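Local coordinates for protein vascular endothelial cadherin (Gallus gallus, PDB 3PPE) that mediates calcium-dependent, homophilic adhesion between endothelial cells, here represented by its first two extracellular cadherin domains, EC1 and EC2, at residues 6-12 with 93-99; 43-47 with 57-61; 174-180 with 195-201. All coordinates share one frame; numbering follows the deposited sequence. Where two conformers were deposited one is given.

Interaction 1 (6-12 with 93-99). With CA (calcium ion), chain E; CA (calcium ion), chain C; CA (calcium ion), chain D.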
loop_
_atom_site.group_PDB
_atom_site.type_symbol
_atom_site.label_atom_id
_atom_site.label_comp_id
_atom_site.label_asym_id
_atom_site.label_seq_id
_atom_site.Cartn_x
_atom_site.Cartn_y
_atom_site.Cartn_z
ATOM N N ARG A 6 -2.124 12.219 1.010
ATOM C CA ARG A 6 -3.145 11.220 1.179
ATOM C C ARG A 6 -2.472 9.849 1.288
ATOM O O ARG A 6 -1.451 9.597 0.645
ATOM C CB ARG A 6 -4.037 11.159 -0.061
ATOM C CG ARG A 6 -4.916 12.359 -0.317
ATOM C CD ARG A 6 -6.163 12.356 0.585
ATOM N NE ARG A 6 -7.004 13.531 0.368
ATOM C CZ ARG A 6 -6.777 14.749 0.877
ATOM N NH1 ARG A 6 -5.708 14.987 1.643
ATOM N NH2 ARG A 6 -7.639 15.744 0.610
ATOM N N MET A 7 -3.079 8.978 2.086
ATOM C CA MET A 7 -2.747 7.558 2.089
ATOM C C MET A 7 -4.071 6.837 1.872
ATOM O O MET A 7 -5.133 7.390 2.147
ATOM C CB MET A 7 -2.131 7.133 3.431
ATOM C CG MET A 7 -0.827 7.866 3.778
ATOM S SD MET A 7 -0.042 7.174 5.212
ATOM C CE MET A 7 1.324 8.323 5.385
ATOM N N HIS A 8 -4.003 5.606 1.369
ATOM C CA HIS A 8 -5.204 4.824 1.056
ATOM C C HIS A 8 -4.983 3.454 1.591
ATOM O O HIS A 8 -3.918 2.874 1.435
ATOM C CB HIS A 8 -5.473 4.743 -0.469
ATOM C CG HIS A 8 -5.566 6.079 -1.110
ATOM N ND1 HIS A 8 -4.445 6.787 -1.503
ATOM C CD2 HIS A 8 -6.630 6.884 -1.349
ATOM C CE1 HIS A 8 -4.815 7.967 -1.974
ATOM N NE2 HIS A 8 -6.135 8.051 -1.889
ATOM N N ILE A 9 -6.016 2.964 2.242
ATOM C CA ILE A 9 -6.048 1.590 2.735
ATOM C C ILE A 9 -7.438 0.996 2.483
ATOM O O ILE A 9 -8.454 1.627 2.717
ATOM C CB ILE A 9 -5.642 1.474 4.231
ATOM C CG1 ILE A 9 -5.810 0.027 4.726
ATOM C CG2 ILE A 9 -6.394 2.502 5.113
ATOM C CD1 ILE A 9 -5.127 -0.297 6.047
ATOM N N ARG A 10 -7.451 -0.223 1.959
ATOM C CA ARG A 10 -8.674 -0.940 1.645
ATOM C C ARG A 10 -9.450 -1.303 2.898
ATOM O O ARG A 10 -8.862 -1.688 3.906
ATOM C CB ARG A 10 -8.288 -2.197 0.846
ATOM C CG ARG A 10 -9.380 -2.705 -0.093
ATOM C CD ARG A 10 -8.910 -3.889 -0.962
ATOM N NE ARG A 10 -8.777 -5.153 -0.221
ATOM C CZ ARG A 10 -7.631 -5.779 0.076
ATOM N NH1 ARG A 10 -6.446 -5.268 -0.282
ATOM N NH2 ARG A 10 -7.668 -6.932 0.753
ATOM N N GLU A 11 -10.785 -1.192 2.864
ATOM C CA GLU A 11 -11.585 -1.639 3.997
ATOM C C GLU A 11 -11.697 -3.142 4.011
ATOM O O GLU A 11 -11.493 -3.796 2.981
ATOM C CB GLU A 11 -12.996 -1.026 3.966
ATOM C CG GLU A 11 -13.789 -1.466 2.723
ATOM C CD GLU A 11 -15.288 -1.241 2.845
ATOM O OE1 GLU A 11 -15.827 -1.250 3.979
ATOM O OE2 GLU A 11 -15.925 -1.065 1.791
ATOM N N GLU A 12 -12.010 -3.681 5.195
ATOM C CA GLU A 12 -12.394 -5.110 5.372
ATOM C C GLU A 12 -11.280 -6.116 5.003
ATOM O O GLU A 12 -11.537 -7.217 4.521
ATOM C CB GLU A 12 -13.686 -5.432 4.584
ATOM C CG GLU A 12 -14.830 -4.424 4.758
ATOM C CD GLU A 12 -15.477 -4.404 6.141
ATOM O OE1 GLU A 12 -16.494 -3.692 6.279
ATOM O OE2 GLU A 12 -15.016 -5.043 7.109
ATOM N N LYS A 93 -7.425 7.727 3.567
ATOM C CA LYS A 93 -8.717 7.420 2.897
ATOM C C LYS A 93 -8.947 5.928 2.955
ATOM O O LYS A 93 -8.030 5.172 2.670
ATOM C CB LYS A 93 -8.619 7.812 1.419
ATOM C CG LYS A 93 -8.559 9.313 1.188
ATOM C CD LYS A 93 -9.954 9.885 0.915
ATOM C CE LYS A 93 -9.927 11.424 0.798
ATOM N NZ LYS A 93 -11.325 11.951 0.696
ATOM N N VAL A 94 -10.157 5.491 3.326
ATOM C CA VAL A 94 -10.481 4.039 3.339
ATOM C C VAL A 94 -11.125 3.743 1.986
ATOM O O VAL A 94 -12.188 4.290 1.679
ATOM C CB VAL A 94 -11.438 3.648 4.511
ATOM C CG1 VAL A 94 -11.705 2.090 4.578
ATOM C CG2 VAL A 94 -10.857 4.151 5.885
ATOM N N SER A 95 -10.493 2.879 1.206
ATOM C CA SER A 95 -10.919 2.536 -0.162
ATOM C C SER A 95 -12.043 1.516 -0.092
ATOM O O SER A 95 -11.949 0.541 0.617
ATOM C CB SER A 95 -9.752 1.927 -0.955
ATOM O OG SER A 95 -8.625 2.784 -0.874
ATOM N N ASP A 96 -13.103 1.767 -0.853
ATOM C CA ASP A 96 -14.330 0.981 -0.822
ATOM C C ASP A 96 -14.191 -0.396 -1.469
ATOM O O ASP A 96 -13.686 -0.508 -2.577
ATOM C CB ASP A 96 -15.415 1.761 -1.592
ATOM C CG ASP A 96 -16.808 1.199 -1.376
ATOM O OD1 ASP A 96 -17.549 1.045 -2.375
ATOM O OD2 ASP A 96 -17.187 0.915 -0.219
ATOM N N ILE A 97 -14.708 -1.432 -0.822
ATOM C CA ILE A 97 -14.989 -2.654 -1.535
ATOM C C ILE A 97 -16.510 -2.778 -1.696
ATOM O O ILE A 97 -17.290 -2.165 -0.943
ATOM C CB ILE A 97 -14.366 -3.945 -0.852
ATOM C CG1 ILE A 97 -15.045 -4.315 0.471
ATOM C CG2 ILE A 97 -12.783 -3.799 -0.716
ATOM C CD1 ILE A 97 -14.821 -5.812 0.888
ATOM N N ASN A 98 -16.928 -3.562 -2.676
ATOM C CA ASN A 98 -18.346 -3.826 -2.853
ATOM C C ASN A 98 -18.837 -4.864 -1.836
ATOM O O ASN A 98 -18.811 -6.054 -2.078
ATOM C CB ASN A 98 -18.666 -4.262 -4.294
ATOM C CG ASN A 98 -20.154 -4.146 -4.577
ATOM O OD1 ASN A 98 -20.790 -3.175 -4.134
ATOM N ND2 ASN A 98 -20.727 -5.122 -5.224
ATOM N N ASP A 99 -19.269 -4.410 -0.670
ATOM C CA ASP A 99 -19.692 -5.337 0.366
ATOM C C ASP A 99 -21.116 -5.093 0.884
ATOM O O ASP A 99 -21.513 -5.663 1.879
ATOM C CB ASP A 99 -18.655 -5.410 1.507
ATOM C CG ASP A 99 -18.379 -4.070 2.193
ATOM O OD1 ASP A 99 -18.585 -2.965 1.617
ATOM O OD2 ASP A 99 -17.900 -4.122 3.376
HETATM CA CA CA E . -18.092 -0.897 0.937
HETATM CA CA CA C . -17.830 -2.233 4.735
HETATM CA CA CA D . -22.970 -2.467 -3.495
HETATM O O HOH W 1 -20.122 -3.006 5.193
#
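The calcium-binding junction at the base of EC1, where H8, I9 and R10 pair in parallel with K93, V94 and S95 before both segments run into metal ligands, illustrates how a sheet edge can deliver carboxylates to a linker. Backbone bonds alternate along the pair, starting with K93 N to M7 O (2.7 Å) and ending with E11 N to S95 O. E11 then turns its side chain across the junction. Its chi1 of 63° sets CG between the backbone N and carbonyl carbon and directs the carboxylate between two calcium ions; E11 CB packs on V94 CG1 (3.4 Å). E11 OE2 binds one calcium at 2.3 Å and accepts I97 N (2.9 Å) on its anti lone pair; E11 OE1 binds the other at 2.4 Å. D99 meets E11 from the opposite direction, the carboxylate planes 84° apart, and bridges the same ions through OD1 and OD2. D96 OD2 and I97 O join the first ion, with E64 and D132, and R63 also pairs with D96. E12 OE1 joins the second, R60 approaching E12 OE2 in doubtful geometry. Close oxygens of E11, D96 and D99 are thus held together by shared calcium, and without the metal these carboxylates would probably repel one another.

Interaction 2 (43-47 with 57-61)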
loop_
_atom_site.group_PDB
_atom_site.type_symbol
_atom_site.label_atom_id
_atom_site.label_comp_id
_atom_site.label_asym_id
_atom_site.label_seq_id
_atom_site.Cartn_x
_atom_site.Cartn_y
_atom_site.Cartn_z
ATOM N N ASN A 43 -2.297 6.611 16.645
ATOM C CA ASN A 43 -1.713 5.911 17.794
ATOM C C ASN A 43 -2.638 4.862 18.448
ATOM O O ASN A 43 -2.242 4.216 19.421
ATOM C CB ASN A 43 -1.143 6.910 18.855
ATOM C CG ASN A 43 -0.225 7.935 18.234
ATOM O OD1 ASN A 43 0.836 7.584 17.706
ATOM N ND2 ASN A 43 -0.661 9.191 18.218
ATOM N N THR A 44 -3.852 4.700 17.916
ATOM C CA THR A 44 -4.762 3.624 18.318
ATOM C C THR A 44 -4.909 2.691 17.110
ATOM O O THR A 44 -4.247 1.646 17.030
ATOM C CB THR A 44 -6.135 4.131 18.836
ATOM O OG1 THR A 44 -6.728 5.031 17.894
ATOM C CG2 THR A 44 -6.024 4.845 20.201
ATOM N N ILE A 45 -5.692 3.094 16.124
ATOM C CA ILE A 45 -5.787 2.291 14.897
ATOM C C ILE A 45 -4.528 2.384 14.052
ATOM O O ILE A 45 -4.035 1.376 13.540
ATOM C CB ILE A 45 -7.018 2.717 14.049
ATOM C CG1 ILE A 45 -8.284 2.459 14.863
ATOM C CG2 ILE A 45 -7.017 2.024 12.614
ATOM C CD1 ILE A 45 -9.630 2.941 14.174
ATOM N N PHE A 46 -4.025 3.606 13.890
ATOM C CA PHE A 46 -2.923 3.858 12.985
ATOM C C PHE A 46 -1.686 4.113 13.813
ATOM O O PHE A 46 -1.683 4.976 14.682
ATOM C CB PHE A 46 -3.250 5.070 12.110
ATOM C CG PHE A 46 -4.461 4.856 11.267
ATOM C CD1 PHE A 46 -5.624 5.557 11.521
ATOM C CD2 PHE A 46 -4.443 3.920 10.234
ATOM C CE1 PHE A 46 -6.755 5.335 10.747
ATOM C CE2 PHE A 46 -5.582 3.672 9.471
ATOM C CZ PHE A 46 -6.744 4.386 9.743
ATOM N N LYS A 47 -0.651 3.334 13.576
ATOM C CA LYS A 47 0.586 3.532 14.318
ATOM C C LYS A 47 1.770 3.571 13.372
ATOM O O LYS A 47 1.830 2.810 12.392
ATOM C CB LYS A 47 0.798 2.430 15.369
ATOM C CG LYS A 47 -0.366 2.229 16.333
ATOM C CD LYS A 47 -0.085 1.062 17.271
ATOM C CE LYS A 47 -1.290 0.777 18.135
ATOM N NZ LYS A 47 -0.900 -0.093 19.275
ATOM N N ALA A 57 -2.178 -0.054 10.052
ATOM C CA ALA A 57 -3.485 -0.110 10.699
ATOM C C ALA A 57 -3.578 -1.371 11.552
ATOM O O ALA A 57 -3.208 -2.461 11.105
ATOM C CB ALA A 57 -4.628 -0.136 9.616
ATOM N N PHE A 58 -4.143 -1.215 12.749
ATOM C CA PHE A 58 -4.179 -2.286 13.761
ATOM C C PHE A 58 -5.593 -2.797 14.053
ATOM O O PHE A 58 -5.806 -3.567 14.986
ATOM C CB PHE A 58 -3.449 -1.849 15.042
ATOM C CG PHE A 58 -1.963 -1.870 14.890
ATOM C CD1 PHE A 58 -1.314 -0.881 14.158
ATOM C CD2 PHE A 58 -1.204 -2.902 15.426
ATOM C CE1 PHE A 58 0.065 -0.915 13.979
ATOM C CE2 PHE A 58 0.179 -2.925 15.253
ATOM C CZ PHE A 58 0.810 -1.932 14.530
ATOM N N GLU A 59 -6.539 -2.340 13.229
ATOM C CA GLU A 59 -7.884 -2.879 13.177
ATOM C C GLU A 59 -8.268 -3.001 11.729
ATOM O O GLU A 59 -7.770 -2.262 10.872
ATOM C CB GLU A 59 -8.906 -1.935 13.809
ATOM C CG GLU A 59 -8.708 -1.717 15.267
ATOM C CD GLU A 59 -9.770 -0.850 15.847
ATOM O OE1 GLU A 59 -9.610 -0.499 17.023
ATOM O OE2 GLU A 59 -10.747 -0.517 15.144
ATOM N N ARG A 60 -9.175 -3.935 11.468
ATOM C CA ARG A 60 -9.882 -3.987 10.199
ATOM C C ARG A 60 -10.828 -2.789 10.148
ATOM O O ARG A 60 -11.437 -2.414 11.166
ATOM C CB ARG A 60 -10.690 -5.269 10.083
ATOM C CG ARG A 60 -9.841 -6.491 9.883
ATOM C CD ARG A 60 -10.732 -7.702 9.708
ATOM N NE ARG A 60 -11.690 -7.459 8.623
ATOM C CZ ARG A 60 -12.990 -7.214 8.773
ATOM N NH1 ARG A 60 -13.570 -7.185 9.978
ATOM N NH2 ARG A 60 -13.724 -7.015 7.697
ATOM N N LEU A 61 -10.929 -2.193 8.967
ATOM C CA LEU A 61 -11.679 -0.972 8.775
ATOM C C LEU A 61 -12.980 -1.184 7.944
ATOM O O LEU A 61 -13.026 -1.994 7.031
ATOM C CB LEU A 61 -10.779 0.062 8.073
ATOM C CG LEU A 61 -9.455 0.395 8.783
ATOM C CD1 LEU A 61 -8.545 1.209 7.860
ATOM C CD2 LEU A 61 -9.730 1.098 10.124
#
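With CG placed opposite the carbonyl carbon (chi1 -54°) and the chain extended beyond it, K47 lies across the ring of F58, whose own chi1 of -75° places the ring beside the lysine. The aliphatic part of the lysine does most of the touching. K47 CB approaches F58 CE1 at 3.7 Å, and K47 CD sits over the face, offset toward the rim and 4.0 Å from the F58 ring centroid, as a CH-pi contact. Further along, K47 NZ stands 4.9 Å from the same centroid, close to the ring normal, in a cation-pi interaction. The two side chains cross at about a right angle, and the edge of the F58 ring faces I45 O in its plane. That oxygen also accepts the backbone bond from F58 N (2.7 Å), in the carbonyl plane but bent to 139° at the hydrogen, and takes a CA-H...O contact from A57 CA.

The side chain of I45 splits its contacts between its branches. I45 CG1 packs on the carboxylate carbon of E59, CD, at 3.8 Å, whereas I45 CG2 reaches L61 CD2 at 3.8 Å and also lies over the centre of the neighbouring F46 ring. F46 in turn touches A57 CB through CE2 (3.9 Å) and L61 CD1 through CZ, and Y69 meets its ring edge-to-face. The K47 and F58 pair lies on the partly exposed side, while F46, A57 and L61 are buried. F46 and A57 form a non-hydrogen-bonded antiparallel pair joining strand 46-49 to strand 54-57, adjacent strands in the beta sandwich of the cadherin domain.

Interaction 3 (174-180 with 195-201)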
loop_
_atom_site.group_PDB
_atom_site.type_symbol
_atom_site.label_atom_id
_atom_site.label_comp_id
_atom_site.label_asym_id
_atom_site.label_seq_id
_atom_site.Cartn_x
_atom_site.Cartn_y
_atom_site.Cartn_z
ATOM N N SER A 174 -58.528 -5.960 -9.146
ATOM C CA SER A 174 -58.435 -4.554 -8.722
ATOM C C SER A 174 -57.163 -4.177 -7.958
ATOM O O SER A 174 -56.948 -2.999 -7.677
ATOM C CB SER A 174 -59.653 -4.200 -7.852
ATOM O OG SER A 174 -59.654 -4.961 -6.652
ATOM N N ALA A 175 -56.368 -5.166 -7.564
ATOM C CA ALA A 175 -55.128 -4.895 -6.814
ATOM C C ALA A 175 -54.062 -5.944 -7.125
ATOM O O ALA A 175 -54.308 -7.140 -7.026
ATOM C CB ALA A 175 -55.395 -4.828 -5.313
ATOM N N TYR A 176 -52.887 -5.517 -7.533
ATOM C CA TYR A 176 -51.820 -6.484 -7.770
ATOM C C TYR A 176 -50.831 -6.374 -6.640
ATOM O O TYR A 176 -50.553 -5.293 -6.151
ATOM C CB TYR A 176 -51.115 -6.196 -9.080
ATOM C CG TYR A 176 -51.981 -6.525 -10.266
ATOM C CD1 TYR A 176 -52.947 -5.610 -10.733
ATOM C CD2 TYR A 176 -51.847 -7.755 -10.908
ATOM C CE1 TYR A 176 -53.736 -5.923 -11.846
ATOM C CE2 TYR A 176 -52.605 -8.070 -11.995
ATOM C CZ TYR A 176 -53.554 -7.180 -12.462
ATOM O OH TYR A 176 -54.291 -7.564 -13.545
ATOM N N GLU A 177 -50.296 -7.503 -6.236
ATOM C CA GLU A 177 -49.223 -7.476 -5.290
ATOM C C GLU A 177 -48.023 -8.040 -6.014
ATOM O O GLU A 177 -47.968 -9.232 -6.319
ATOM C CB GLU A 177 -49.597 -8.289 -4.065
ATOM C CG GLU A 177 -48.407 -8.669 -3.241
ATOM C CD GLU A 177 -48.780 -9.328 -1.922
ATOM O OE1 GLU A 177 -49.773 -8.898 -1.278
ATOM O OE2 GLU A 177 -48.056 -10.272 -1.542
ATOM N N ILE A 178 -47.082 -7.165 -6.367
ATOM C CA ILE A 178 -45.932 -7.617 -7.122
ATOM C C ILE A 178 -44.660 -7.575 -6.228
ATOM O O ILE A 178 -44.597 -6.838 -5.241
ATOM C CB ILE A 178 -45.749 -6.824 -8.471
ATOM C CG1 ILE A 178 -45.261 -5.425 -8.149
ATOM C CG2 ILE A 178 -47.080 -6.867 -9.353
ATOM C CD1 ILE A 178 -44.713 -4.615 -9.348
ATOM N N ILE A 179 -43.676 -8.380 -6.566
ATOM C CA ILE A 179 -42.433 -8.433 -5.794
ATOM C C ILE A 179 -41.296 -7.886 -6.632
ATOM O O ILE A 179 -41.095 -8.307 -7.783
ATOM C CB ILE A 179 -42.088 -9.876 -5.336
ATOM C CG1 ILE A 179 -43.287 -10.549 -4.648
ATOM C CG2 ILE A 179 -40.846 -9.870 -4.414
ATOM C CD1 ILE A 179 -43.789 -9.843 -3.381
ATOM N N VAL A 180 -40.568 -6.930 -6.061
ATOM C CA VAL A 180 -39.441 -6.342 -6.752
ATOM C C VAL A 180 -38.147 -6.752 -6.028
ATOM O O VAL A 180 -38.151 -7.041 -4.830
ATOM C CB VAL A 180 -39.641 -4.780 -6.930
ATOM C CG1 VAL A 180 -39.662 -4.057 -5.580
ATOM C CG2 VAL A 180 -38.609 -4.158 -7.897
ATOM N N ALA A 195 -38.869 -6.209 -2.063
ATOM C CA ALA A 195 -40.016 -5.551 -1.450
ATOM C C ALA A 195 -41.303 -5.876 -2.201
ATOM O O ALA A 195 -41.275 -6.504 -3.259
ATOM C CB ALA A 195 -39.798 -4.047 -1.394
ATOM N N THR A 196 -42.431 -5.445 -1.645
ATOM C CA THR A 196 -43.732 -5.653 -2.284
ATOM C C THR A 196 -44.281 -4.325 -2.724
ATOM O O THR A 196 -44.149 -3.307 -2.015
ATOM C CB THR A 196 -44.735 -6.295 -1.259
ATOM O OG1 THR A 196 -44.173 -7.510 -0.755
ATOM C CG2 THR A 196 -46.087 -6.639 -1.865
ATOM N N VAL A 197 -44.915 -4.345 -3.891
ATOM C CA VAL A 197 -45.652 -3.211 -4.400
ATOM C C VAL A 197 -47.104 -3.632 -4.554
ATOM O O VAL A 197 -47.403 -4.548 -5.302
ATOM C CB VAL A 197 -45.148 -2.704 -5.760
ATOM C CG1 VAL A 197 -45.682 -1.302 -6.015
ATOM C CG2 VAL A 197 -43.612 -2.686 -5.801
ATOM N N ILE A 198 -47.973 -2.942 -3.842
ATOM C CA ILE A 198 -49.410 -3.116 -4.014
ATOM C C ILE A 198 -49.870 -2.040 -4.979
ATOM O O ILE A 198 -49.723 -0.841 -4.722
ATOM C CB ILE A 198 -50.138 -3.026 -2.672
ATOM C CG1 ILE A 198 -49.671 -4.179 -1.772
ATOM C CG2 ILE A 198 -51.664 -3.126 -2.882
ATOM C CD1 ILE A 198 -49.892 -3.864 -0.290
ATOM N N ILE A 199 -50.382 -2.485 -6.119
ATOM C CA ILE A 199 -50.827 -1.579 -7.166
ATOM C C ILE A 199 -52.341 -1.767 -7.347
ATOM O O ILE A 199 -52.807 -2.834 -7.768
ATOM C CB ILE A 199 -50.118 -1.876 -8.472
ATOM C CG1 ILE A 199 -48.622 -1.563 -8.331
ATOM C CG2 ILE A 199 -50.765 -1.047 -9.644
ATOM C CD1 ILE A 199 -47.766 -2.250 -9.321
ATOM N N ARG A 200 -53.097 -0.738 -7.010
ATOM C CA ARG A 200 -54.546 -0.774 -7.167
ATOM C C ARG A 200 -54.923 -0.258 -8.546
ATOM O O ARG A 200 -54.381 0.741 -9.005
ATOM C CB ARG A 200 -55.200 0.118 -6.105
ATOM C CG ARG A 200 -55.153 -0.457 -4.727
ATOM C CD ARG A 200 -55.496 0.576 -3.671
ATOM N NE ARG A 200 -56.274 1.698 -4.207
ATOM C CZ ARG A 200 -55.825 2.947 -4.315
ATOM N NH1 ARG A 200 -54.605 3.252 -3.910
ATOM N NH2 ARG A 200 -56.604 3.887 -4.829
ATOM N N LEU A 201 -55.863 -0.926 -9.199
ATOM C CA LEU A 201 -56.444 -0.452 -10.449
ATOM C C LEU A 201 -57.676 0.371 -10.118
ATOM O O LEU A 201 -58.564 -0.100 -9.393
ATOM C CB LEU A 201 -56.813 -1.632 -11.358
ATOM C CG LEU A 201 -55.723 -2.233 -12.243
ATOM C CD1 LEU A 201 -55.504 -1.364 -13.478
ATOM C CD2 LEU A 201 -54.387 -2.356 -11.541
HETATM O O HOH W 2 -45.479 -9.843 -0.496
#
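Backbone hydrogen bonds supply the first kind of interaction between S174–V180 and A195–L201, an antiparallel hairpin pair. Y176 with I199, I178 with V197 and V180 with A195 are each joined by two N-H...O bonds; the I178 N to V197 O bond, for example, spans 2.8 Å. A single further bond runs from L201 N to S174 O (2.8 Å). Weak CA-H...O contacts, such as A175 CA to I199 O (3.2 Å), fill in between the hydrogen-bonded pairs.

Apolar contacts make up the second kind. I178 takes a chi1 of 72°, which puts CG1 between its backbone N and carbonyl carbon and lays it alongside V197 CB (3.6 Å), the two side chains pointing the same way. I178 CD1 continues to I199 CD1 at 3.9 Å, and L201 CD2 meets the edge of the Y176 ring, 3.6 Å from CE1.

On the other face, aliphatic packing of E177 CG against T196 CG2 (3.4 Å) sets the two side chains next to each other for a polar bridge: one water connects E177 OE2, to which it donates, with T196 OG1 at 2.7 Å.

The I178, V197 and I199 face looks into the EC2 sandwich, against strands 122-129 and 160-163 of the opposing sheet. Within their own sheet the pair lies centrally, with strand 142-148 beside 175-184 and strand 108-114 beside 194-202.

Interactions 1 and 2 belong to EC1 and interaction 3 to EC2, so the set samples both domains of a modular protein. Residues 43-47 and 57-61 are nested along the chain within the loop closed by 6-12 and 93-99; the centres of interactions 1 and 2 lie about 13 Å apart, and the backbones of E12 and L61 meet directly where they adjoin. Interaction 3 follows in series, its centre about 39 Å from that of interaction 1 and about 48 Å from that of interaction 2. In both domains the last strand lies between its antiparallel partner and a parallel strand from early in the domain (6-10 in EC1, 108-114 in EC2). Calcium at interaction 1 connects the domains, consistent with a rigidified ectodomain.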